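Long-range contact in 7,8-dihydro-6-hydroxymethylpterin pyrophosphokinase-dihydropteroate synthase (Plasmodium falciparum, PDB 6JWV), which probably catalyses two consecutive steps of folate biosynthesis, pyrophosphorylation of 6-hydroxymethyl-7,8-dihydropterin by ATP and condensation of the product with 4-aminobenzoate: residues A[477-482]-A[496-501]. The protein carries 1 engineered substitution. Residues are numbered along the deposited sequence; the frame is centred on the assembly and turned at random.
Sequences PIISID and DLVDIL. With XTZ (4-{[(2-amino-4-oxo-3,4,7,8-tetrahydropteridin-6-yl)methyl]amino}-N-(1,3-thiazol-2-yl)benzenesulfonamide), chain C.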
ATOM      1  N   PRO A 477     -14.286  20.626 -17.148  1.00 29.50           N
ATOM      2  CA  PRO A 477     -13.759  20.503 -15.807  1.00 26.38           C
ATOM      3  C   PRO A 477     -14.707  21.146 -14.798  1.00 23.52           C
ATOM      4  O   PRO A 477     -15.476  22.065 -15.129  1.00 22.19           O
ATOM      5  CB  PRO A 477     -12.441  21.273 -15.871  1.00 27.09           C
ATOM      6  CG  PRO A 477     -12.690  22.310 -16.918  1.00 29.42           C
ATOM      7  CD  PRO A 477     -13.551  21.628 -17.946  1.00 29.46           C
ATOM      8  N   ILE A 478     -14.658  20.606 -13.589  1.00 19.94           N
ATOM      9  CA  ILE A 478     -15.248  21.220 -12.437  1.00 17.85           C
ATOM     10  C   ILE A 478     -14.372  22.435 -12.060  1.00 16.75           C
ATOM     11  O   ILE A 478     -13.127  22.369 -12.130  1.00 16.36           O
ATOM     12  CB  ILE A 478     -15.388  20.161 -11.326  1.00 17.56           C
ATOM     13  CG1 ILE A 478     -16.417  19.106 -11.783  1.00 17.07           C
ATOM     14  CG2 ILE A 478     -15.749  20.791  -9.978  1.00 16.53           C
ATOM     15  CD1 ILE A 478     -16.189  17.717 -11.225  1.00 17.26           C
ATOM     16  N   ILE A 479     -15.028  23.544 -11.719  1.00 14.91           N
ATOM     17  CA  ILE A 479     -14.329  24.779 -11.369  1.00 14.22           C
ATOM     18  C   ILE A 479     -14.475  25.043  -9.877  1.00 13.73           C
ATOM     19  O   ILE A 479     -15.584  25.236  -9.342  1.00 13.01           O
ATOM     20  CB  ILE A 479     -14.813  26.021 -12.185  1.00 14.16           C
ATOM     21  CG1 ILE A 479     -14.720  25.795 -13.701  1.00 14.59           C
ATOM     22  CG2 ILE A 479     -14.045  27.275 -11.795  1.00 13.68           C
ATOM     23  CD1 ILE A 479     -13.317  25.537 -14.230  1.00 15.08           C
ATOM     24  N   SER A 480     -13.329  25.060  -9.220  1.00 13.26           N
ATOM     25  CA  SER A 480     -13.256  25.400  -7.820  1.00 13.05           C
ATOM     26  C   SER A 480     -12.605  26.779  -7.653  1.00 12.76           C
ATOM     27  O   SER A 480     -11.563  27.050  -8.244  1.00 12.65           O
ATOM     28  CB  SER A 480     -12.472  24.302  -7.110  1.00 12.87           C
ATOM     29  OG  SER A 480     -11.665  24.835  -6.090  1.00 13.37           O
ATOM     30  N   ILE A 481     -13.215  27.650  -6.855  1.00 12.79           N
ATOM     31  CA  ILE A 481     -12.574  28.941  -6.494  1.00 12.73           C
ATOM     32  C   ILE A 481     -12.020  28.997  -5.057  1.00 12.65           C
ATOM     33  O   ILE A 481     -12.750  28.841  -4.093  1.00 12.55           O
ATOM     34  CB  ILE A 481     -13.468  30.172  -6.823  1.00 12.67           C
ATOM     35  CG1 ILE A 481     -12.687  31.478  -6.572  1.00 12.66           C
ATOM     36  CG2 ILE A 481     -14.806  30.088  -6.088  1.00 12.57           C
ATOM     37  CD1 ILE A 481     -13.343  32.734  -7.079  1.00 12.60           C
ATOM     38  N   ASP A 482     -10.716  29.221  -4.951  1.00 13.31           N
ATOM     39  CA  ASP A 482      -9.999  29.368  -3.687  1.00 13.71           C
ATOM     40  C   ASP A 482     -10.202  30.802  -3.196  1.00 13.95           C
ATOM     41  O   ASP A 482      -9.527  31.720  -3.616  1.00 14.05           O
ATOM     42  CB  ASP A 482      -8.521  29.065  -3.923  1.00 14.32           C
ATOM     43  CG  ASP A 482      -7.698  29.001  -2.652  1.00 15.30           C
ATOM     44  OD1 ASP A 482      -8.020  29.645  -1.629  1.00 16.62           O
ATOM     45  OD2 ASP A 482      -6.662  28.314  -2.680  1.00 15.95           O
ATOM     46  N   ASP A 496     -22.627  32.025 -12.757  1.00 28.13           N
ATOM     47  CA  ASP A 496     -22.384  30.611 -13.080  1.00 27.49           C
ATOM     48  C   ASP A 496     -20.948  30.321 -13.559  1.00 26.44           C
ATOM     49  O   ASP A 496     -20.737  29.615 -14.546  1.00 27.91           O
ATOM     50  CB  ASP A 496     -23.456  30.069 -14.045  1.00 30.37           C
ATOM     51  CG  ASP A 496     -24.894  30.408 -13.589  1.00 36.81           C
ATOM     52  OD1 ASP A 496     -25.276  31.602 -13.608  1.00 42.24           O
ATOM     53  OD2 ASP A 496     -25.658  29.493 -13.211  1.00 38.70           O
ATOM     54  N   LEU A 497     -19.965  30.862 -12.840  1.00 23.52           N
ATOM     55  CA  LEU A 497     -18.558  30.704 -13.195  1.00 21.40           C
ATOM     56  C   LEU A 497     -17.847  29.597 -12.434  1.00 20.50           C
ATOM     57  O   LEU A 497     -16.763  29.182 -12.834  1.00 20.03           O
ATOM     58  CB  LEU A 497     -17.798  32.016 -12.977  1.00 21.57           C
ATOM     59  CG  LEU A 497     -18.397  33.300 -13.553  1.00 21.68           C
ATOM     60  CD1 LEU A 497     -17.602  34.510 -13.079  1.00 21.21           C
ATOM     61  CD2 LEU A 497     -18.471  33.223 -15.070  1.00 21.21           C
ATOM     62  N   VAL A 498     -18.426  29.155 -11.314  1.00 19.62           N
ATOM     63  CA  VAL A 498     -17.771  28.173 -10.440  1.00 18.22           C
ATOM     64  C   VAL A 498     -18.713  27.061  -9.997  1.00 18.13           C
ATOM     65  O   VAL A 498     -19.935  27.222 -10.053  1.00 19.10           O
ATOM     66  CB  VAL A 498     -17.098  28.827  -9.209  1.00 17.74           C
ATOM     67  CG1 VAL A 498     -15.990  29.788  -9.632  1.00 17.30           C
ATOM     68  CG2 VAL A 498     -18.123  29.493  -8.299  1.00 17.47           C
ATOM     69  N   ASP A 499     -18.139  25.936  -9.575  1.00 17.33           N
ATOM     70  CA  ASP A 499     -18.908  24.842  -8.973  1.00 16.82           C
ATOM     71  C   ASP A 499     -18.632  24.642  -7.469  1.00 16.18           C
ATOM     72  O   ASP A 499     -19.547  24.310  -6.720  1.00 16.57           O
ATOM     73  CB  ASP A 499     -18.666  23.536  -9.725  1.00 16.93           C
ATOM     74  CG  ASP A 499     -18.800  23.692 -11.237  1.00 17.34           C
ATOM     75  OD1 ASP A 499     -19.889  24.076 -11.699  1.00 17.52           O
ATOM     76  OD2 ASP A 499     -17.814  23.425 -11.964  1.00 17.27           O
ATOM     77  N   ILE A 500     -17.390  24.861  -7.033  1.00 14.76           N
ATOM     78  CA  ILE A 500     -16.971  24.548  -5.667  1.00 13.67           C
ATOM     79  C   ILE A 500     -16.358  25.768  -5.001  1.00 13.33           C
ATOM     80  O   ILE A 500     -15.639  26.527  -5.651  1.00 13.63           O
ATOM     81  CB  ILE A 500     -15.942  23.378  -5.641  1.00 13.61           C
ATOM     82  CG1 ILE A 500     -16.577  22.084  -6.171  1.00 13.48           C
ATOM     83  CG2 ILE A 500     -15.373  23.153  -4.238  1.00 13.42           C
ATOM     84  CD1 ILE A 500     -15.627  20.917  -6.333  1.00 13.30           C
ATOM     85  N   LEU A 501     -16.634  25.933  -3.706  1.00 12.51           N
ATOM     86  CA  LEU A 501     -15.923  26.869  -2.861  1.00 12.04           C
ATOM     87  C   LEU A 501     -14.784  26.175  -2.136  1.00 12.24           C
ATOM     88  O   LEU A 501     -15.030  25.273  -1.348  1.00 12.61           O
ATOM     89  CB  LEU A 501     -16.881  27.466  -1.827  1.00 11.89           C
ATOM     90  CG  LEU A 501     -16.324  28.361  -0.711  1.00 11.44           C
ATOM     91  CD1 LEU A 501     -15.704  29.615  -1.301  1.00 11.48           C
ATOM     92  CD2 LEU A 501     -17.434  28.706   0.260  1.00 11.36           C
TER
HETATM   93  O3  XTZ C 801      -3.343  22.851   0.971  1.00 15.07           O
HETATM   94  C16 XTZ C 801      -4.226  23.578   0.472  1.00 15.41           C
HETATM   95  N2  XTZ C 801      -5.510  23.192   0.483  1.00 14.72           N
HETATM   96  C3  XTZ C 801      -3.893  24.891  -0.141  1.00 16.06           C
HETATM   97  N4  XTZ C 801      -2.633  25.394  -0.198  1.00 17.88           N
HETATM   98  C4  XTZ C 801      -2.408  26.611  -0.780  1.00 20.37           C
HETATM   99  C15 XTZ C 801      -3.516  27.447  -1.378  1.00 17.83           C
HETATM  100  N8  XTZ C 801      -4.837  26.841  -1.275  1.00 15.99           N
HETATM  101  C2  XTZ C 801      -5.044  25.651  -0.710  1.00 15.74           C
HETATM  102  N3  XTZ C 801      -6.298  25.123  -0.636  1.00 14.65           N
HETATM  103  C1  XTZ C 801      -6.506  23.925  -0.043  1.00 14.43           C
HETATM  104  N1  XTZ C 801      -7.755  23.424   0.028  1.00 14.22           N
HETATM  105  C5  XTZ C 801      -1.019  27.198  -0.864  1.00 25.84           C
HETATM  106  N5  XTZ C 801      -0.564  27.691   0.438  1.00 36.13           N
HETATM  107  C6  XTZ C 801       0.653  27.359   0.976  1.00 42.93           C
HETATM  108  C14 XTZ C 801       1.777  27.338   0.138  1.00 45.03           C
HETATM  109  C13 XTZ C 801       3.013  26.999   0.657  1.00 49.98           C
HETATM  110  C9  XTZ C 801       3.175  26.673   2.008  1.00 56.41           C
HETATM  111  C8  XTZ C 801       2.056  26.701   2.866  1.00 49.53           C
HETATM  112  C7  XTZ C 801       0.799  27.047   2.348  1.00 44.81           C
HETATM  113  S1  XTZ C 801       4.656  26.305   2.523  1.00 67.09           S
HETATM  114  O1  XTZ C 801       5.168  25.098   1.979  1.00 62.24           O
HETATM  115  O2  XTZ C 801       4.616  26.113   3.951  1.00 67.48           O
HETATM  116  N6  XTZ C 801       5.668  27.501   2.091  1.00 79.67           N
HETATM  117  C10 XTZ C 801       6.246  27.699   0.858  1.00 92.64           C
HETATM  118  S2  XTZ C 801       7.655  28.677   0.602  1.00104.71           S
HETATM  119  C12 XTZ C 801       7.660  28.391  -1.113  1.00101.59           C
HETATM  120  C11 XTZ C 801       6.565  27.561  -1.390  1.00100.26           C
HETATM  121  N7  XTZ C 801       5.793  27.182  -0.314  1.00 96.53           N
HETATM  122  O   HOH W   1     -18.163  23.110 -14.814  1.00 20.69           O
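Asp499 reaches across to Ile479 where the two strands begin to pair, adding a side-chain bond to the backbone ones. With CG beside its own backbone N (chi1 -48°), Asp499 brings OD2 to Ile479 N at 2.8 Å, in a nearly straight bond received on the anti side of the carboxylate, 21° out of its plane. Ile479 O is gripped twice, by Asp499 N at 2.7 Å and by Ile500 N at 3.0 Å. The Ile500 bond and that from Ile481 N to Ile500 O form the regular parallel bridge of Ser480 with Ile500; Asp499 N is the additional donor.

The closely packed, buried part is apolar. Val498 CG1 packs against Ile481 CG2 at 3.7 Å and Ile479 CG2 at 3.8 Å, with Leu456 of helix 448-464 touching Val498 and Ile479; helix 486-494, which links the two strands, adds Cys492 against Val498 and Ile481. Toward solvent, Asp499 and Ile478 are partly exposed, and a water donates to Asp499 OD2 and Pro477 O. This is one beta-alpha-beta unit of the TIM-barrel synthase domain. At the far end of its strand, Asp482 OD2 accepts a 2.7 Å hydrogen bond from N8 of the bound pterin-sulfonamide adduct XTZ. Carboxylate and backbone donors thus satisfy Ile479 N and O within a largely buried contact.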